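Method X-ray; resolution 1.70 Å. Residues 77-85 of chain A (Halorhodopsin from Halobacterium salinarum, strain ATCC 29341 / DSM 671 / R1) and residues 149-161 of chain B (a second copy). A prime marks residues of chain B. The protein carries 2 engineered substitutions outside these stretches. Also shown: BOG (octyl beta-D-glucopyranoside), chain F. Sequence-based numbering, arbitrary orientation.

Chain A 77-85: YLGLLSGLT
Chain B, residues 149-161: LAAAMTTSALLFR

Where a helix ends, its last carbonyls lose their backbone partners, and a neighbouring subunit can supply the missing donors; the contact between two copies of halorhodopsin is a compact example. Chain A contributes a helix that begins before Tyr77; Gly83 is the first residue to leave helical phi/psi, and its 88/-6° suits glycine because a CB would be jammed against the preceding carbonyl oxygen. Chain B contributes two helices joined by a short link. The chains run antiparallel in register: the CA atoms of Ser82 and Ser156′ lie 6.0 Å apart, those of Leu84 and Thr154′ 5.9 Å. Together the stretches bury 381 Å².

The first helix of chain B extends through Met153′, with phi/psi of -62/-40° at Ala150′ and -83/-16° at Met153′. From it Ala150′ offers its CB, 3.9 Å from CD2 of Leu84, a side chain in the t, p rotamer (175°, 69°) whose CA-to-CB bond points toward chain B. Met153′ starts sideways with chi1 and chi2 both m, and its end leads away, so the other methyl, CD1 of Leu84, meets the base of the residue, CB of Met153′ at 3.9 Å and the backbone O of Met153′ at 3.8 Å.

Thr154′ leaves helical geometry at -72/127°. Its m rotamer turns OG1 back to donate to O of Ala150′ at 2.7 Å, while the same OG1 packs 3.6 Å from CD2 of Leu84 and CG2 sits 4.1 Å from CB of Ser82. The turn is braced from within chain B: NH1 of Arg161′ donates to O of Ala152′ (3.0 Å) and to O of Thr154′ (2.8 Å).

Thr155′, at -124/-10°, adds a water bridge: its N donates to water 1 at 3.1 Å, and the water donates weakly to O of Ser82 at 3.3 Å. Ser156′ (-69/-39°, chi1 p) reaches the same carbonyl directly, OG donating to O of Ser82 at 2.6 Å. This short bond is the one direct hydrogen bond between the stretches.

Extended Ala157′ (-154/144°) occupies the N-cap position, and the second helix starts at Leu158′, whose CD2 lies 3.7 Å from C2 of the octyl glucoside. Phe160′, chi1 m and chi2 -61°, then points toward chain A and loses 87 Å² to it. CB of Ser82 stands over the ring face, 3.9 Å from the centroid and 29° off the normal, a CH-pi contact. CB of Leu81 approaches CE1 of Phe160′ at 3.9 Å, and CD2 of Leu78 lies 4.5 Å from CD1 of Phe160′. Ser82 thus joins both modes, its carbonyl receiving a hydroxyl and its CB meeting an aromatic face.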

# COMPACT_ATOMS: atom_id res chain seq x y z
N TYR A 77 -2.13 11.79 -14.73
CA TYR A 77 -1.84 12.47 -15.98
C TYR A 77 -0.64 13.42 -15.89
O TYR A 77 0.09 13.59 -16.87
CB TYR A 77 -3.10 13.17 -16.49
CG TYR A 77 -4.06 12.18 -17.12
CD1 TYR A 77 -3.82 11.68 -18.40
CD2 TYR A 77 -5.15 11.69 -16.41
CE1 TYR A 77 -4.65 10.69 -18.96
CE2 TYR A 77 -5.98 10.70 -16.95
CZ TYR A 77 -5.72 10.21 -18.22
OH TYR A 77 -6.53 9.22 -18.75
N LEU A 78 -0.42 14.02 -14.72
CA LEU A 78 0.73 14.90 -14.54
C LEU A 78 2.00 14.05 -14.60
O LEU A 78 3.02 14.46 -15.15
CB LEU A 78 0.67 15.61 -13.18
CG LEU A 78 -0.50 16.56 -12.95
CD1 LEU A 78 -0.44 17.10 -11.52
CD2 LEU A 78 -0.45 17.70 -13.96
N GLY A 79 1.93 12.86 -14.02
CA GLY A 79 3.08 11.96 -14.03
C GLY A 79 3.43 11.63 -15.47
O GLY A 79 4.60 11.63 -15.86
N LEU A 80 2.40 11.36 -16.27
CA LEU A 80 2.61 11.03 -17.68
C LEU A 80 3.10 12.23 -18.48
O LEU A 80 4.10 12.15 -19.20
CB LEU A 80 1.30 10.51 -18.29
CG LEU A 80 0.71 9.25 -17.66
CD1 LEU A 80 -0.60 8.88 -18.37
CD2 LEU A 80 1.71 8.11 -17.76
N LEU A 81 2.40 13.35 -18.36
CA LEU A 81 2.78 14.56 -19.09
C LEU A 81 4.22 14.97 -18.82
O LEU A 81 4.97 15.31 -19.74
CB LEU A 81 1.84 15.71 -18.71
CG LEU A 81 0.52 15.79 -19.49
CD1 LEU A 81 -0.37 16.88 -18.91
CD2 LEU A 81 0.82 16.07 -20.95
N SER A 82 4.61 14.92 -17.54
CA SER A 82 5.96 15.31 -17.14
C SER A 82 7.03 14.31 -17.57
O SER A 82 8.22 14.63 -17.56
CB SER A 82 6.02 15.46 -15.62
OG SER A 82 6.03 14.19 -15.00
N GLY A 83 6.61 13.10 -17.93
CA GLY A 83 7.57 12.08 -18.32
C GLY A 83 8.08 11.28 -17.14
O GLY A 83 8.81 10.30 -17.30
N LEU A 84 7.71 11.69 -15.93
CA LEU A 84 8.16 10.99 -14.72
C LEU A 84 7.79 9.51 -14.74
O LEU A 84 8.61 8.66 -14.41
CB LEU A 84 7.55 11.64 -13.47
CG LEU A 84 7.86 10.93 -12.14
CD1 LEU A 84 9.34 11.10 -11.81
CD2 LEU A 84 7.00 11.52 -11.01
N THR A 85 6.56 9.21 -15.14
CA THR A 85 6.09 7.83 -15.16
C THR A 85 5.89 7.24 -16.55
O THR A 85 4.96 6.46 -16.79
CB THR A 85 4.78 7.71 -14.34
OG1 THR A 85 3.81 8.63 -14.86
CG2 THR A 85 5.03 8.03 -12.88
N LEU B 149 6.28 12.95 -3.17
CA LEU B 149 7.47 12.28 -3.67
C LEU B 149 7.61 12.60 -5.16
O LEU B 149 8.72 12.84 -5.66
CB LEU B 149 7.35 10.76 -3.48
CG LEU B 149 8.48 9.90 -4.08
CD1 LEU B 149 9.84 10.35 -3.52
CD2 LEU B 149 8.24 8.43 -3.75
N ALA B 150 6.49 12.61 -5.86
CA ALA B 150 6.49 12.90 -7.29
C ALA B 150 7.01 14.32 -7.54
O ALA B 150 7.75 14.56 -8.50
CB ALA B 150 5.10 12.75 -7.87
N ALA B 151 6.62 15.25 -6.69
CA ALA B 151 7.07 16.63 -6.84
C ALA B 151 8.60 16.69 -6.75
O ALA B 151 9.25 17.38 -7.53
CB ALA B 151 6.45 17.51 -5.75
N ALA B 152 9.17 15.95 -5.79
CA ALA B 152 10.61 15.93 -5.60
C ALA B 152 11.36 15.21 -6.73
O ALA B 152 12.46 15.62 -7.12
CB ALA B 152 10.95 15.27 -4.26
N MET B 153 10.77 14.14 -7.26
CA MET B 153 11.42 13.36 -8.32
C MET B 153 11.27 13.90 -9.74
O MET B 153 12.01 13.48 -10.64
CB MET B 153 10.91 11.92 -8.28
CG MET B 153 11.22 11.17 -6.99
SD MET B 153 12.99 10.99 -6.67
CE MET B 153 13.29 12.42 -5.57
N THR B 154 10.32 14.80 -9.96
CA THR B 154 10.09 15.36 -11.29
C THR B 154 11.20 16.31 -11.72
O THR B 154 11.54 17.25 -11.00
CB THR B 154 8.73 16.07 -11.32
OG1 THR B 154 7.69 15.09 -11.14
CG2 THR B 154 8.51 16.80 -12.65
N THR B 155 11.77 16.07 -12.90
CA THR B 155 12.87 16.89 -13.38
C THR B 155 12.68 17.55 -14.74
O THR B 155 13.49 18.41 -15.12
CB THR B 155 14.16 16.05 -13.49
OG1 THR B 155 13.95 14.98 -14.41
CG2 THR B 155 14.55 15.48 -12.13
N SER B 156 11.63 17.18 -15.47
CA SER B 156 11.44 17.73 -16.80
C SER B 156 11.08 19.21 -16.85
O SER B 156 11.57 19.94 -17.72
CB SER B 156 10.40 16.92 -17.59
OG SER B 156 9.10 17.04 -17.03
N ALA B 157 10.24 19.66 -15.93
CA ALA B 157 9.84 21.06 -15.89
C ALA B 157 9.43 21.51 -14.50
O ALA B 157 8.83 20.75 -13.74
CB ALA B 157 8.69 21.30 -16.89
N LEU B 158 9.76 22.75 -14.17
CA LEU B 158 9.43 23.33 -12.87
C LEU B 158 7.92 23.30 -12.65
O LEU B 158 7.44 23.03 -11.55
CB LEU B 158 9.95 24.78 -12.80
CG LEU B 158 9.94 25.49 -11.44
CD1 LEU B 158 10.77 24.69 -10.44
CD2 LEU B 158 10.51 26.90 -11.60
N LEU B 159 7.17 23.56 -13.72
CA LEU B 159 5.71 23.55 -13.66
C LEU B 159 5.13 22.27 -13.02
O LEU B 159 4.25 22.33 -12.16
CB LEU B 159 5.14 23.70 -15.06
CG LEU B 159 3.65 23.36 -15.21
CD1 LEU B 159 2.82 24.35 -14.41
CD2 LEU B 159 3.25 23.38 -16.69
N PHE B 160 5.62 21.12 -13.46
CA PHE B 160 5.12 19.86 -12.94
C PHE B 160 5.51 19.60 -11.49
O PHE B 160 4.75 18.97 -10.74
CB PHE B 160 5.56 18.71 -13.84
CG PHE B 160 5.00 18.80 -15.24
CD1 PHE B 160 3.62 18.77 -15.44
CD2 PHE B 160 5.84 18.93 -16.34
CE1 PHE B 160 3.09 18.87 -16.73
CE2 PHE B 160 5.32 19.03 -17.63
CZ PHE B 160 3.95 19.00 -17.83
N ARG B 161 6.68 20.08 -11.08
CA ARG B 161 7.11 19.90 -9.69
C ARG B 161 6.09 20.60 -8.79
O ARG B 161 5.61 20.03 -7.81
CB ARG B 161 8.49 20.51 -9.45
CG ARG B 161 9.64 19.78 -10.13
CD ARG B 161 10.98 20.46 -9.84
NE ARG B 161 11.37 20.42 -8.43
CZ ARG B 161 11.94 19.38 -7.83
NH1 ARG B 161 12.20 18.27 -8.52
NH2 ARG B 161 12.27 19.44 -6.54
C1 BOG F . 9.72 29.08 -8.29
O1 BOG F . 8.59 28.40 -8.83
C2 BOG F . 10.93 28.10 -8.15
O2 BOG F . 10.57 27.00 -7.31
C3 BOG F . 12.16 28.88 -7.56
O3 BOG F . 13.28 28.01 -7.42
C4 BOG F . 12.50 30.05 -8.52
O4 BOG F . 13.63 30.78 -8.03
C5 BOG F . 11.27 31.00 -8.67
O5 BOG F . 10.12 30.23 -9.16
C6 BOG F . 11.58 32.15 -9.63
O6 BOG F . 11.58 31.73 -11.00
C1' BOG F . 7.45 29.25 -8.97
C2' BOG F . 6.20 28.42 -9.01
C3' BOG F . 5.49 28.54 -7.69
C4' BOG F . 4.20 27.74 -7.64
C5' BOG F . 3.53 27.90 -6.29
C6' BOG F . 2.45 26.84 -6.10
C7' BOG F . 1.76 26.96 -4.77
C8' BOG F . 0.71 25.89 -4.63
O HOH W 1 10.34 14.30 -15.00